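Local atomic coordinates of putative arsenate reductase (PDB entry 3FZ4), a protein that is a putative arsenate reductase of the ArsC family, with a thioredoxin-like fold and a disulfide-forming pair of cysteines. Residues Thr6-Pro11 against Asn38-Ser43; Arg18-Leu23 against Trp28-Ile33; Asn47-Ser52 against Leu79-Ala84; Ile106-Ile109 against Ala114-Asp117. The protein carries 1 engineered substitution. All blocks are in the same frame, centred on the assembly; numbering follows the deposited sequence.

How the interactions relate
From the N terminus, strand 5-9 opens interaction 1. Helix 14-26 and strand 30-34 follow, and interaction 2 joins them within the wider loop that interaction 1 closes at 38-43. The other contacts come in series, and none cross. Interaction 3 closes a loop from helix 42-51 to helix 81-90. Interaction 4 closes a short loop after edge strand 105-109. Interactions 1, 2 and 4 all reach the mixed sheet; interaction 3 lies in the helical part. Glu9 with Lys20 links interactions 1 and 2, and Glu22 with Tyr115 links 2 and 4. Pro40 against Trp48 links 1 and 3. Trp48 and Ser52 also touch Ile106 of interaction 4.

Interaction 1: Thr6-Pro11 against Asn38-Ser43; sequences TFYEYP and NPPAAS
Tyr8 meets Asn38 and Pro40 where the inner strand 5-9 of the thioredoxin-like core faces the loop that leads into helix 42-51. One tyrosine carries the contact from the strand side. Tyr8 sends its side chain out toward the loop, CB first. CG stands anti to the carbonyl carbon, chi1 -75°, and the ring extends on toward Pro40 and the carbonyl of Asn38. Tyr8 CD1 is 4.1 Å from Pro40 CD. The next atom, Tyr8 CE1, has two neighbours. Tyr8 CE1 lies 3.7 Å from Pro40 CD, an oblique apolar touch, and 3.6 Å from Asn38 O, which sits at the ring edge near its plane. Tyr8 CZ lies about equally far from Pro40 CB, 4.0 Å, and Pro40 CD. At the tip, Tyr8 OH lies 3.7 Å from Pro40 CB. Pro40 CG stands above one face of the aromatic ring, displaced toward its rim.

The polar end is tied to the loop through a water rather than directly. This water bridges the hydroxyl and the backbone carbonyl of Asn38, while Pro40 supplies the apolar part of the contact. Ile33, Leu99 and Val101 of the flanking strands also touch the Tyr8 side chain. Pro40 thus touches both the sheet, through Tyr8, and helix 42-51, through Trp48. Ala41 is the N-cap of that helix. The bridging water lies 2.9 Å from Tyr8 OH and donates to Asn38 O at 2.7 Å.

Interaction 2: Arg18-Leu23 against Trp28-Ile33; sequences RAKAEL and WDYDAI. With FMT (formic acid), chain E.
This contact belongs to the first beta-alpha-beta unit of the thioredoxin-like fold, where Leu23 and Lys20 of helix 14-26 pack on Trp28, Tyr30 and Ala32 leading into and along strand 30-34. The axes of helix 18-23 and strand 30-33 run nearly antiparallel, at 159°, and come within 11.0 Å. Leu23 is the main apolar contact. Leu23 CD1 sits over one face of the Tyr30 ring, 4.0 Å from the centroid and 15° off the normal, a CH-pi contact. Leu23 CB comes 3.7 Å from Tyr30 CE2. The other methyl, Leu23 CD2, approaches the six-membered part of the indole, 3.8 Å from Trp28 CE3, and these two side chains cross at about a right angle.

Lys20 crosses the Tyr30 side chain near its hydroxyl end. Lys20 CG lies 3.4 Å from Tyr30 OH, and the extended chain carries CE along the ring edge. The polar ends look elsewhere: Lys20 NZ makes a salt bridge to Glu9, and Tyr30 OH bonds to Asp24. Lys20 CE also comes within 4.1 Å of Ala32 CB. At the turn, Trp28 N gives a weak hydrogen bond to Leu23 O, 3.3 Å long.

Interaction 3: Asn47-Ser52 against Leu79-Ala84; sequences NWLENS and LSLDEA. With EDO (1,2-ethanediol), chain C.
Leu81 sets its methyls against CB of Leu49 between two helices, and the carboxylate of Glu50 lies against the same Leu81. Leu49 points toward the other segment, with its CB 4.1 Å from Leu81 CD2. Leu49 CD1 reaches past, to 3.9 Å from Ala84 CB and 3.7 Å from Leu81 O. Glu50 crosses Leu81 at a slant. Its chain bends at chi2, -77°, and this brings Glu50 OE2 to 3.4 Å from Leu81 CD1. The same OE2 makes a salt bridge to Arg46, one turn earlier, so the methyl rests beside a carboxylate already engaged.

Each segment is also held within itself. Ser80 and Glu83 form a capping box at the start of helix 81-90: Glu83 N bonds to Ser80 OG at 3.0 Å, and Ser80 N bonds to Glu83 OE1 at 2.9 Å, from above the carboxylate plane. At the end of the other helix, Ser52 N and Ser52 OG grip Trp48 O from opposite faces of its plane.

The contact thus joins helix 42-51 to the first turn of helix 81-90. Phe59 also touches Leu49, and Leu56 touches Ala84. On helix 42-51, Trp48 packs on strands 99-102 and 105-109, which connects this helix pair with the sheet.

Interaction 4: Ile106-Ile109 against Ala114-Asp117; sequences IVQI and AYED. With NA (sodium ion), chain B; FMT (formic acid), chain F.
Gln108 faces Tyr115 from a classic beta bulge, in which Val107 and Gln108 of edge strand 105-109 both stand opposite Leu100. The Gln108 side chain is extended, with CG anti to the backbone N, chi1 -170°, and runs toward the 3-10 turn at 115-117. Its amide meets the CD1-CE1 edge of the Tyr115 ring. Gln108 OE1 lies near the ring plane, 3.4 Å from Tyr115 CD1, and the amide and ring planes are 73° apart.

A water joins the two segments beside this contact. It donates to Gln108 OE1 at 2.7 Å and to Ala114 O at 2.7 Å. Gln108 NE2 bonds to Thr113 O, so both ends of the amide are tied to the loop. Glu22 of helix 14-26 accepts from Tyr115 N and Glu116 N, which seats the turn on that helix.

The sodium ion spans the segments. Tyr115 OH binds it at 2.7 Å and Gln108 O at 3.0 Å; Gly110 O is the third protein ligand. The ion also lies in the Tyr115 ring plane, beyond its edge. All three ligands are oxygens and none is a carboxylate. The bonds from Tyr115 and Gln108 are rather long, consistent with a loosely held sodium ion that bridges the strand end and the turn.

Interaction 1: Thr6-Pro11 against Asn38-Ser43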
loop_
_atom_site.group_PDB
_atom_site.type_symbol
_atom_site.label_atom_id
_atom_site.label_comp_id
_atom_site.label_asym_id
_atom_site.label_seq_id
_atom_site.Cartn_x
_atom_site.Cartn_y
_atom_site.Cartn_z
ATOM N N THR A 6 8.994 1.588 6.124
ATOM C CA THR A 6 8.105 0.443 6.334
ATOM C C THR A 6 7.684 -0.085 4.945
ATOM O O THR A 6 7.311 0.708 4.065
ATOM C CB THR A 6 6.882 0.834 7.167
ATOM O OG1 THR A 6 7.365 1.421 8.381
ATOM C CG2 THR A 6 6.049 -0.338 7.470
ATOM N N PHE A 7 7.824 -1.391 4.758
ATOM C CA PHE A 7 7.570 -2.055 3.480
ATOM C C PHE A 7 6.435 -3.054 3.686
ATOM O O PHE A 7 6.605 -4.037 4.404
ATOM C CB PHE A 7 8.860 -2.753 3.023
ATOM C CG PHE A 7 8.720 -3.550 1.767
ATOM C CD1 PHE A 7 8.460 -2.920 0.534
ATOM C CD2 PHE A 7 8.862 -4.946 1.817
ATOM C CE1 PHE A 7 8.368 -3.701 -0.637
ATOM C CE2 PHE A 7 8.778 -5.719 0.647
ATOM C CZ PHE A 7 8.498 -5.105 -0.569
ATOM N N TYR A 8 5.279 -2.765 3.098
ATOM C CA TYR A 8 4.131 -3.662 3.216
ATOM C C TYR A 8 4.102 -4.620 2.037
ATOM O O TYR A 8 4.161 -4.193 0.877
ATOM C CB TYR A 8 2.839 -2.874 3.250
ATOM C CG TYR A 8 2.584 -2.194 4.547
ATOM C CD1 TYR A 8 1.924 -2.873 5.553
ATOM C CD2 TYR A 8 2.968 -0.872 4.771
ATOM C CE1 TYR A 8 1.693 -2.284 6.784
ATOM C CE2 TYR A 8 2.696 -0.249 6.005
ATOM C CZ TYR A 8 2.064 -0.987 7.000
ATOM O OH TYR A 8 1.805 -0.412 8.239
ATOM N N GLU A 9 4.010 -5.914 2.324
ATOM C CA GLU A 9 4.176 -6.952 1.299
ATOM C C GLU A 9 3.264 -8.127 1.616
ATOM O O GLU A 9 2.567 -8.133 2.621
ATOM C CB GLU A 9 5.641 -7.415 1.235
ATOM C CG GLU A 9 6.146 -7.978 2.564
ATOM C CD GLU A 9 7.410 -8.779 2.415
ATOM O OE1 GLU A 9 7.698 -9.203 1.291
ATOM O OE2 GLU A 9 8.100 -8.964 3.414
ATOM N N TYR A 10 3.297 -9.135 0.760
ATOM C CA TYR A 10 2.517 -10.360 0.929
ATOM C C TYR A 10 3.299 -11.496 0.256
ATOM O O TYR A 10 3.958 -11.247 -0.737
ATOM C CB TYR A 10 1.150 -10.130 0.271
ATOM C CG TYR A 10 0.180 -11.249 0.507
ATOM C CD1 TYR A 10 -0.299 -11.543 1.791
ATOM C CD2 TYR A 10 -0.293 -12.003 -0.564
ATOM C CE1 TYR A 10 -1.199 -12.622 2.003
ATOM C CE2 TYR A 10 -1.204 -13.047 -0.369
ATOM C CZ TYR A 10 -1.646 -13.345 0.908
ATOM O OH TYR A 10 -2.532 -14.387 1.088
ATOM N N PRO A 11 3.218 -12.744 0.781
ATOM C CA PRO A 11 4.035 -13.821 0.171
ATOM C C PRO A 11 3.719 -14.097 -1.290
ATOM O O PRO A 11 4.662 -14.306 -2.075
ATOM C CB PRO A 11 3.690 -15.047 1.035
ATOM C CG PRO A 11 3.393 -14.428 2.383
ATOM C CD PRO A 11 2.545 -13.230 2.006
ATOM N N ASN A 38 -1.243 -7.787 9.133
ATOM C CA ASN A 38 -1.067 -6.570 9.901
ATOM C C ASN A 38 -1.200 -5.323 9.037
ATOM O O ASN A 38 -0.237 -4.578 8.864
ATOM C CB ASN A 38 0.297 -6.617 10.608
ATOM C CG ASN A 38 0.418 -7.805 11.553
ATOM O OD1 ASN A 38 -0.321 -7.904 12.528
ATOM N ND2 ASN A 38 1.341 -8.715 11.252
ATOM N N PRO A 39 -2.390 -5.121 8.454
ATOM C CA PRO A 39 -2.535 -3.974 7.561
ATOM C C PRO A 39 -2.359 -2.656 8.306
ATOM O O PRO A 39 -2.552 -2.596 9.529
ATOM C CB PRO A 39 -3.977 -4.104 7.054
ATOM C CG PRO A 39 -4.669 -4.921 8.051
ATOM C CD PRO A 39 -3.652 -5.883 8.584
ATOM N N PRO A 40 -2.026 -1.580 7.588
ATOM C CA PRO A 40 -1.951 -0.260 8.243
ATOM C C PRO A 40 -3.283 0.155 8.884
ATOM O O PRO A 40 -4.361 -0.233 8.438
ATOM C CB PRO A 40 -1.565 0.689 7.113
ATOM C CG PRO A 40 -1.939 -0.042 5.856
ATOM C CD PRO A 40 -1.861 -1.507 6.132
ATOM N N ALA A 41 -3.183 0.963 9.937
ATOM C CA ALA A 41 -4.348 1.439 10.655
ATOM C C ALA A 41 -5.185 2.376 9.793
ATOM O O ALA A 41 -4.670 3.075 8.919
ATOM C CB ALA A 41 -3.901 2.165 11.903
ATOM N N ALA A 42 -6.476 2.413 10.071
ATOM C CA ALA A 42 -7.383 3.237 9.313
ATOM C C ALA A 42 -7.002 4.691 9.396
ATOM O O ALA A 42 -7.084 5.384 8.399
ATOM C CB ALA A 42 -8.836 3.017 9.788
ATOM N N SER A 43 -6.610 5.186 10.570
ATOM C CA SER A 43 -6.249 6.604 10.662
ATOM C C SER A 43 -5.051 6.936 9.766
ATOM O O SER A 43 -4.969 8.026 9.184
ATOM C CB SER A 43 -5.885 6.952 12.106
ATOM O OG SER A 43 -4.736 6.211 12.534
HETATM O O HOH W 1 0.758 -2.369 10.155
#

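Interaction 2: Arg18-Leu23 against Trp28-Ile33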
loop_
_atom_site.group_PDB
_atom_site.type_symbol
_atom_site.label_atom_id
_atom_site.label_comp_id
_atom_site.label_asym_id
_atom_site.label_seq_id
_atom_site.Cartn_x
_atom_site.Cartn_y
_atom_site.Cartn_z
ATOM N N ARG A 18 10.241 -8.505 -6.057
ATOM C CA ARG A 18 11.165 -7.658 -6.815
ATOM C C ARG A 18 11.566 -6.435 -6.010
ATOM O O ARG A 18 12.725 -6.063 -5.938
ATOM C CB ARG A 18 10.482 -7.173 -8.086
ATOM C CG ARG A 18 10.330 -8.237 -9.157
ATOM C CD ARG A 18 9.494 -7.799 -10.362
ATOM N NE ARG A 18 9.915 -6.571 -11.020
ATOM C CZ ARG A 18 9.077 -5.744 -11.645
ATOM N NH1 ARG A 18 7.760 -5.985 -11.681
ATOM N NH2 ARG A 18 9.569 -4.676 -12.231
ATOM N N ALA A 19 10.562 -5.789 -5.413
ATOM C CA ALA A 19 10.799 -4.558 -4.665
ATOM C C ALA A 19 11.702 -4.862 -3.449
ATOM O O ALA A 19 12.626 -4.095 -3.137
ATOM C CB ALA A 19 9.486 -3.976 -4.224
ATOM N N LYS A 20 11.421 -5.959 -2.743
ATOM C CA LYS A 20 12.225 -6.315 -1.558
ATOM C C LYS A 20 13.664 -6.625 -1.973
ATOM O O LYS A 20 14.617 -6.246 -1.283
ATOM C CB LYS A 20 11.583 -7.497 -0.824
ATOM C CG LYS A 20 12.121 -7.672 0.605
ATOM C CD LYS A 20 11.459 -8.891 1.262
ATOM C CE LYS A 20 11.494 -8.869 2.772
ATOM N NZ LYS A 20 10.601 -9.970 3.261
ATOM N N ALA A 21 13.829 -7.292 -3.114
ATOM C CA ALA A 21 15.180 -7.560 -3.605
ATOM C C ALA A 21 15.921 -6.246 -3.830
ATOM O O ALA A 21 17.126 -6.171 -3.578
ATOM C CB ALA A 21 15.173 -8.416 -4.887
ATOM N N GLU A 22 15.243 -5.220 -4.390
ATOM C CA GLU A 22 15.917 -3.938 -4.581
ATOM C C GLU A 22 16.287 -3.286 -3.252
ATOM O O GLU A 22 17.407 -2.758 -3.118
ATOM C CB GLU A 22 15.082 -2.996 -5.434
ATOM C CG GLU A 22 15.875 -1.760 -5.783
ATOM C CD GLU A 22 15.071 -0.641 -6.408
ATOM O OE1 GLU A 22 13.830 -0.757 -6.478
ATOM O OE2 GLU A 22 15.721 0.378 -6.766
ATOM N N LEU A 23 15.371 -3.305 -2.278
ATOM C CA LEU A 23 15.725 -2.771 -0.949
ATOM C C LEU A 23 16.959 -3.456 -0.382
ATOM O O LEU A 23 17.825 -2.802 0.194
ATOM C CB LEU A 23 14.566 -2.912 0.012
ATOM C CG LEU A 23 13.359 -2.043 -0.261
ATOM C CD1 LEU A 23 12.172 -2.442 0.628
ATOM C CD2 LEU A 23 13.710 -0.579 -0.107
ATOM N N TRP A 28 19.118 -0.443 2.129
ATOM C CA TRP A 28 18.297 0.500 2.882
ATOM C C TRP A 28 17.657 -0.214 4.083
ATOM O O TRP A 28 17.244 -1.361 3.962
ATOM C CB TRP A 28 17.213 1.075 1.994
ATOM C CG TRP A 28 17.691 2.114 1.007
ATOM C CD1 TRP A 28 18.981 2.559 0.811
ATOM C CD2 TRP A 28 16.885 2.791 0.032
ATOM N NE1 TRP A 28 19.013 3.493 -0.196
ATOM C CE2 TRP A 28 17.741 3.663 -0.693
ATOM C CE3 TRP A 28 15.510 2.778 -0.273
ATOM C CZ2 TRP A 28 17.269 4.485 -1.733
ATOM C CZ3 TRP A 28 15.056 3.595 -1.310
ATOM C CH2 TRP A 28 15.933 4.436 -2.010
ATOM N N ASP A 29 17.608 0.443 5.237
ATOM C CA ASP A 29 16.902 -0.149 6.371
ATOM C C ASP A 29 15.409 -0.103 6.152
ATOM O O ASP A 29 14.853 0.922 5.775
ATOM C CB ASP A 29 17.248 0.558 7.664
ATOM C CG ASP A 29 18.708 0.492 7.960
ATOM O OD1 ASP A 29 19.121 -0.462 8.641
ATOM O OD2 ASP A 29 19.440 1.362 7.471
ATOM N N TYR A 30 14.761 -1.234 6.335
ATOM C CA TYR A 30 13.308 -1.262 6.255
ATOM C C TYR A 30 12.749 -2.304 7.217
ATOM O O TYR A 30 13.428 -3.284 7.576
ATOM C CB TYR A 30 12.816 -1.557 4.826
ATOM C CG TYR A 30 13.199 -2.926 4.333
ATOM C CD1 TYR A 30 12.318 -4.009 4.428
ATOM C CD2 TYR A 30 14.464 -3.167 3.798
ATOM C CE1 TYR A 30 12.675 -5.267 4.014
ATOM C CE2 TYR A 30 14.822 -4.421 3.362
ATOM C CZ TYR A 30 13.920 -5.484 3.481
ATOM O OH TYR A 30 14.196 -6.759 3.078
ATOM N N ASP A 31 11.487 -2.104 7.592
ATOM C CA ASP A 31 10.707 -3.061 8.379
ATOM C C ASP A 31 9.655 -3.660 7.459
ATOM O O ASP A 31 8.778 -2.922 6.994
ATOM C CB ASP A 31 10.048 -2.284 9.516
ATOM C CG ASP A 31 9.186 -3.144 10.416
ATOM O OD1 ASP A 31 9.445 -4.365 10.565
ATOM O OD2 ASP A 31 8.251 -2.566 11.007
ATOM N N ALA A 32 9.729 -4.953 7.186
ATOM C CA ALA A 32 8.768 -5.621 6.318
ATOM C C ALA A 32 7.569 -6.034 7.159
ATOM O O ALA A 32 7.700 -6.707 8.194
ATOM C CB ALA A 32 9.396 -6.830 5.625
ATOM N N ILE A 33 6.384 -5.690 6.678
ATOM C CA ILE A 33 5.135 -6.026 7.361
ATOM C C ILE A 33 4.220 -6.763 6.397
ATOM O O ILE A 33 4.065 -6.322 5.244
ATOM C CB ILE A 33 4.425 -4.762 7.838
ATOM C CG1 ILE A 33 5.313 -3.976 8.814
ATOM C CG2 ILE A 33 3.071 -5.120 8.471
ATOM C CD1 ILE A 33 4.637 -2.769 9.431
HETATM C C FMT E . 9.901 -2.030 -11.798
HETATM O O1 FMT E . 10.109 -0.870 -11.476
HETATM O O2 FMT E . 8.797 -2.503 -12.085
#

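Interaction 3: Asn47-Ser52 against Leu79-Ala84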
loop_
_atom_site.group_PDB
_atom_site.type_symbol
_atom_site.label_atom_id
_atom_site.label_comp_id
_atom_site.label_asym_id
_atom_site.label_seq_id
_atom_site.Cartn_x
_atom_site.Cartn_y
_atom_site.Cartn_z
ATOM N N ASN A 47 -4.860 9.387 6.424
ATOM C CA ASN A 47 -3.903 10.457 6.198
ATOM C C ASN A 47 -3.297 10.374 4.796
ATOM O O ASN A 47 -3.161 11.382 4.132
ATOM C CB ASN A 47 -2.812 10.451 7.253
ATOM C CG ASN A 47 -2.072 11.763 7.318
ATOM O OD1 ASN A 47 -2.647 12.796 7.665
ATOM N ND2 ASN A 47 -0.789 11.730 6.990
ATOM N N TRP A 48 -2.976 9.163 4.327
ATOM C CA TRP A 48 -2.470 9.013 2.984
ATOM C C TRP A 48 -3.523 9.443 1.979
ATOM O O TRP A 48 -3.198 10.119 0.988
ATOM C CB TRP A 48 -2.111 7.556 2.720
ATOM C CG TRP A 48 -1.079 6.958 3.628
ATOM C CD1 TRP A 48 -0.178 7.618 4.420
ATOM C CD2 TRP A 48 -0.862 5.570 3.839
ATOM N NE1 TRP A 48 0.602 6.712 5.099
ATOM C CE2 TRP A 48 0.219 5.442 4.740
ATOM C CE3 TRP A 48 -1.441 4.402 3.304
ATOM C CZ2 TRP A 48 0.694 4.187 5.159
ATOM C CZ3 TRP A 48 -0.965 3.163 3.729
ATOM C CH2 TRP A 48 0.091 3.071 4.641
ATOM N N LEU A 49 -4.765 9.019 2.169
ATOM C CA LEU A 49 -5.796 9.341 1.186
ATOM C C LEU A 49 -6.012 10.828 1.076
ATOM O O LEU A 49 -6.290 11.330 -0.027
ATOM C CB LEU A 49 -7.123 8.679 1.538
ATOM C CG LEU A 49 -7.152 7.151 1.665
ATOM C CD1 LEU A 49 -8.573 6.695 1.914
ATOM C CD2 LEU A 49 -6.600 6.471 0.421
ATOM N N GLU A 50 -5.934 11.505 2.223
ATOM C CA GLU A 50 -6.177 12.940 2.268
ATOM C C GLU A 50 -5.026 13.777 1.731
ATOM O O GLU A 50 -5.265 14.794 1.059
ATOM C CB GLU A 50 -6.513 13.373 3.695
ATOM C CG GLU A 50 -7.834 12.815 4.250
ATOM C CD GLU A 50 -9.103 13.520 3.735
ATOM O OE1 GLU A 50 -9.017 14.538 3.007
ATOM O OE2 GLU A 50 -10.217 13.060 4.072
ATOM N N ASN A 51 -3.798 13.344 1.984
ATOM C CA ASN A 51 -2.630 14.222 1.814
ATOM C C ASN A 51 -1.639 13.837 0.760
ATOM O O ASN A 51 -0.782 14.635 0.406
ATOM C CB ASN A 51 -1.923 14.400 3.149
ATOM C CG ASN A 51 -2.812 15.081 4.172
ATOM O OD1 ASN A 51 -3.281 16.196 3.953
ATOM N ND2 ASN A 51 -3.113 14.380 5.256
ATOM N N SER A 52 -1.737 12.624 0.243
ATOM C CA SER A 52 -0.780 12.182 -0.773
ATOM C C SER A 52 -0.938 12.833 -2.144
ATOM O O SER A 52 -0.007 12.825 -2.952
ATOM C CB SER A 52 -0.854 10.670 -0.939
ATOM O OG SER A 52 -2.067 10.280 -1.531
ATOM N N LEU A 79 -17.640 6.482 -2.285
ATOM C CA LEU A 79 -17.077 6.352 -0.940
ATOM C C LEU A 79 -16.499 7.657 -0.480
ATOM O O LEU A 79 -15.779 8.287 -1.220
ATOM C CB LEU A 79 -15.945 5.321 -0.911
ATOM C CG LEU A 79 -16.230 3.862 -1.227
ATOM C CD1 LEU A 79 -14.905 3.103 -1.320
ATOM C CD2 LEU A 79 -17.137 3.228 -0.211
ATOM N N SER A 80 -16.750 8.025 0.771
ATOM C CA SER A 80 -15.976 9.080 1.384
ATOM C C SER A 80 -14.582 8.527 1.713
ATOM O O SER A 80 -14.368 7.307 1.734
ATOM C CB SER A 80 -16.639 9.560 2.668
ATOM O OG SER A 80 -16.609 8.528 3.624
ATOM N N LEU A 81 -13.648 9.423 1.995
ATOM C CA LEU A 81 -12.328 8.962 2.359
ATOM C C LEU A 81 -12.331 8.238 3.734
ATOM O O LEU A 81 -11.602 7.246 3.915
ATOM C CB LEU A 81 -11.314 10.091 2.297
ATOM C CG LEU A 81 -11.040 10.685 0.904
ATOM C CD1 LEU A 81 -9.911 11.678 0.996
ATOM C CD2 LEU A 81 -10.743 9.642 -0.184
ATOM N N ASP A 82 -13.174 8.659 4.689
ATOM C CA ASP A 82 -13.317 7.867 5.927
ATOM C C ASP A 82 -13.822 6.447 5.626
ATOM O O ASP A 82 -13.306 5.474 6.172
ATOM C CB ASP A 82 -14.250 8.579 6.915
ATOM C CG ASP A 82 -14.506 7.765 8.182
ATOM O OD1 ASP A 82 -13.571 7.626 8.985
ATOM O OD2 ASP A 82 -15.640 7.261 8.350
ATOM N N GLU A 83 -14.836 6.336 4.757
ATOM C CA GLU A 83 -15.394 5.039 4.367
ATOM C C GLU A 83 -14.302 4.202 3.677
ATOM O O GLU A 83 -14.146 3.017 3.980
ATOM C CB GLU A 83 -16.594 5.254 3.429
ATOM C CG GLU A 83 -17.809 5.824 4.173
ATOM C CD GLU A 83 -18.917 6.370 3.257
ATOM O OE1 GLU A 83 -18.777 6.383 2.012
ATOM O OE2 GLU A 83 -19.969 6.790 3.807
ATOM N N ALA A 84 -13.558 4.808 2.750
ATOM C CA ALA A 84 -12.524 4.085 2.002
ATOM C C ALA A 84 -11.412 3.634 2.954
ATOM O O ALA A 84 -10.934 2.498 2.861
ATOM C CB ALA A 84 -11.980 4.955 0.934
HETATM C C1 EDO C . -0.214 17.136 1.816
HETATM O O1 EDO C . -0.680 17.298 0.510
HETATM C C2 EDO C . -1.050 17.868 2.851
HETATM O O2 EDO C . -0.184 17.999 3.967
#

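Interaction 4: Ile106-Ile109 against Ala114-Asp117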
loop_
_atom_site.group_PDB
_atom_site.type_symbol
_atom_site.label_atom_id
_atom_site.label_comp_id
_atom_site.label_asym_id
_atom_site.label_seq_id
_atom_site.Cartn_x
_atom_site.Cartn_y
_atom_site.Cartn_z
ATOM N N ILE A 106 3.173 7.899 2.993
ATOM C CA ILE A 106 3.251 7.022 1.835
ATOM C C ILE A 106 4.230 7.653 0.850
ATOM O O ILE A 106 4.099 8.854 0.507
ATOM C CB ILE A 106 1.827 6.761 1.191
ATOM C CG1 ILE A 106 1.931 5.738 0.059
ATOM C CG2 ILE A 106 1.137 8.045 0.740
ATOM C CD1 ILE A 106 2.294 4.323 0.528
ATOM N N VAL A 107 5.209 6.866 0.385
ATOM C CA VAL A 107 6.150 7.389 -0.621
ATOM C C VAL A 107 6.131 6.657 -1.935
ATOM O O VAL A 107 6.556 7.224 -2.934
ATOM C CB VAL A 107 7.624 7.534 -0.143
ATOM C CG1 VAL A 107 7.693 8.499 1.026
ATOM C CG2 VAL A 107 8.255 6.201 0.219
ATOM N N GLN A 108 5.646 5.415 -1.961
ATOM C CA GLN A 108 5.452 4.742 -3.237
ATOM C C GLN A 108 4.413 3.653 -3.106
ATOM O O GLN A 108 4.513 2.817 -2.192
ATOM C CB GLN A 108 6.741 4.157 -3.823
ATOM C CG GLN A 108 6.541 3.670 -5.271
ATOM C CD GLN A 108 7.834 3.385 -5.976
ATOM O OE1 GLN A 108 8.820 4.096 -5.781
ATOM N NE2 GLN A 108 7.843 2.373 -6.819
ATOM N N ILE A 109 3.427 3.653 -4.010
ATOM C CA ILE A 109 2.447 2.563 -4.093
ATOM C C ILE A 109 2.798 1.694 -5.297
ATOM O O ILE A 109 3.032 2.217 -6.388
ATOM C CB ILE A 109 0.989 3.110 -4.298
ATOM C CG1 ILE A 109 0.563 4.101 -3.211
ATOM C CG2 ILE A 109 0.003 1.963 -4.384
ATOM C CD1 ILE A 109 -0.778 4.806 -3.544
ATOM N N ALA A 114 11.679 1.943 -10.074
ATOM C CA ALA A 114 12.664 1.473 -9.074
ATOM C C ALA A 114 12.683 2.392 -7.853
ATOM O O ALA A 114 12.620 3.626 -7.982
ATOM C CB ALA A 114 14.035 1.453 -9.724
ATOM N N TYR A 115 12.816 1.799 -6.665
ATOM C CA TYR A 115 12.878 2.575 -5.438
ATOM C C TYR A 115 14.077 3.518 -5.415
ATOM O O TYR A 115 14.036 4.560 -4.750
ATOM C CB TYR A 115 12.952 1.646 -4.235
ATOM C CG TYR A 115 11.666 0.956 -3.861
ATOM C CD1 TYR A 115 10.412 1.487 -4.207
ATOM C CD2 TYR A 115 11.719 -0.222 -3.122
ATOM C CE1 TYR A 115 9.252 0.854 -3.806
ATOM C CE2 TYR A 115 10.558 -0.813 -2.678
ATOM C CZ TYR A 115 9.331 -0.279 -3.022
ATOM O OH TYR A 115 8.206 -0.922 -2.559
ATOM N N GLU A 116 15.159 3.141 -6.066
ATOM C CA GLU A 116 16.346 3.976 -5.994
ATOM C C GLU A 116 16.074 5.395 -6.466
ATOM O O GLU A 116 16.714 6.334 -5.943
ATOM C CB GLU A 116 17.488 3.365 -6.818
ATOM C CG GLU A 116 18.790 4.127 -6.647
ATOM C CD GLU A 116 19.999 3.485 -7.294
ATOM O OE1 GLU A 116 19.945 2.280 -7.633
ATOM O OE2 GLU A 116 20.984 4.241 -7.466
ATOM N N ASP A 117 15.130 5.529 -7.407
ATOM C CA ASP A 117 14.709 6.847 -7.947
ATOM C C ASP A 117 14.207 7.789 -6.824
ATOM O O ASP A 117 14.304 9.016 -6.965
ATOM C CB ASP A 117 13.619 6.734 -9.036
ATOM C CG ASP A 117 14.031 5.899 -10.263
ATOM O OD1 ASP A 117 15.191 5.465 -10.407
ATOM O OD2 ASP A 117 13.123 5.673 -11.101
HETATM NA NA NA B . 5.940 0.405 -3.147
HETATM C C FMT F . 0.921 11.426 3.767
HETATM O O1 FMT F . 1.368 10.330 3.386
HETATM O O2 FMT F . 0.325 11.631 4.846
HETATM O O HOH W 2 10.352 5.071 -7.773
#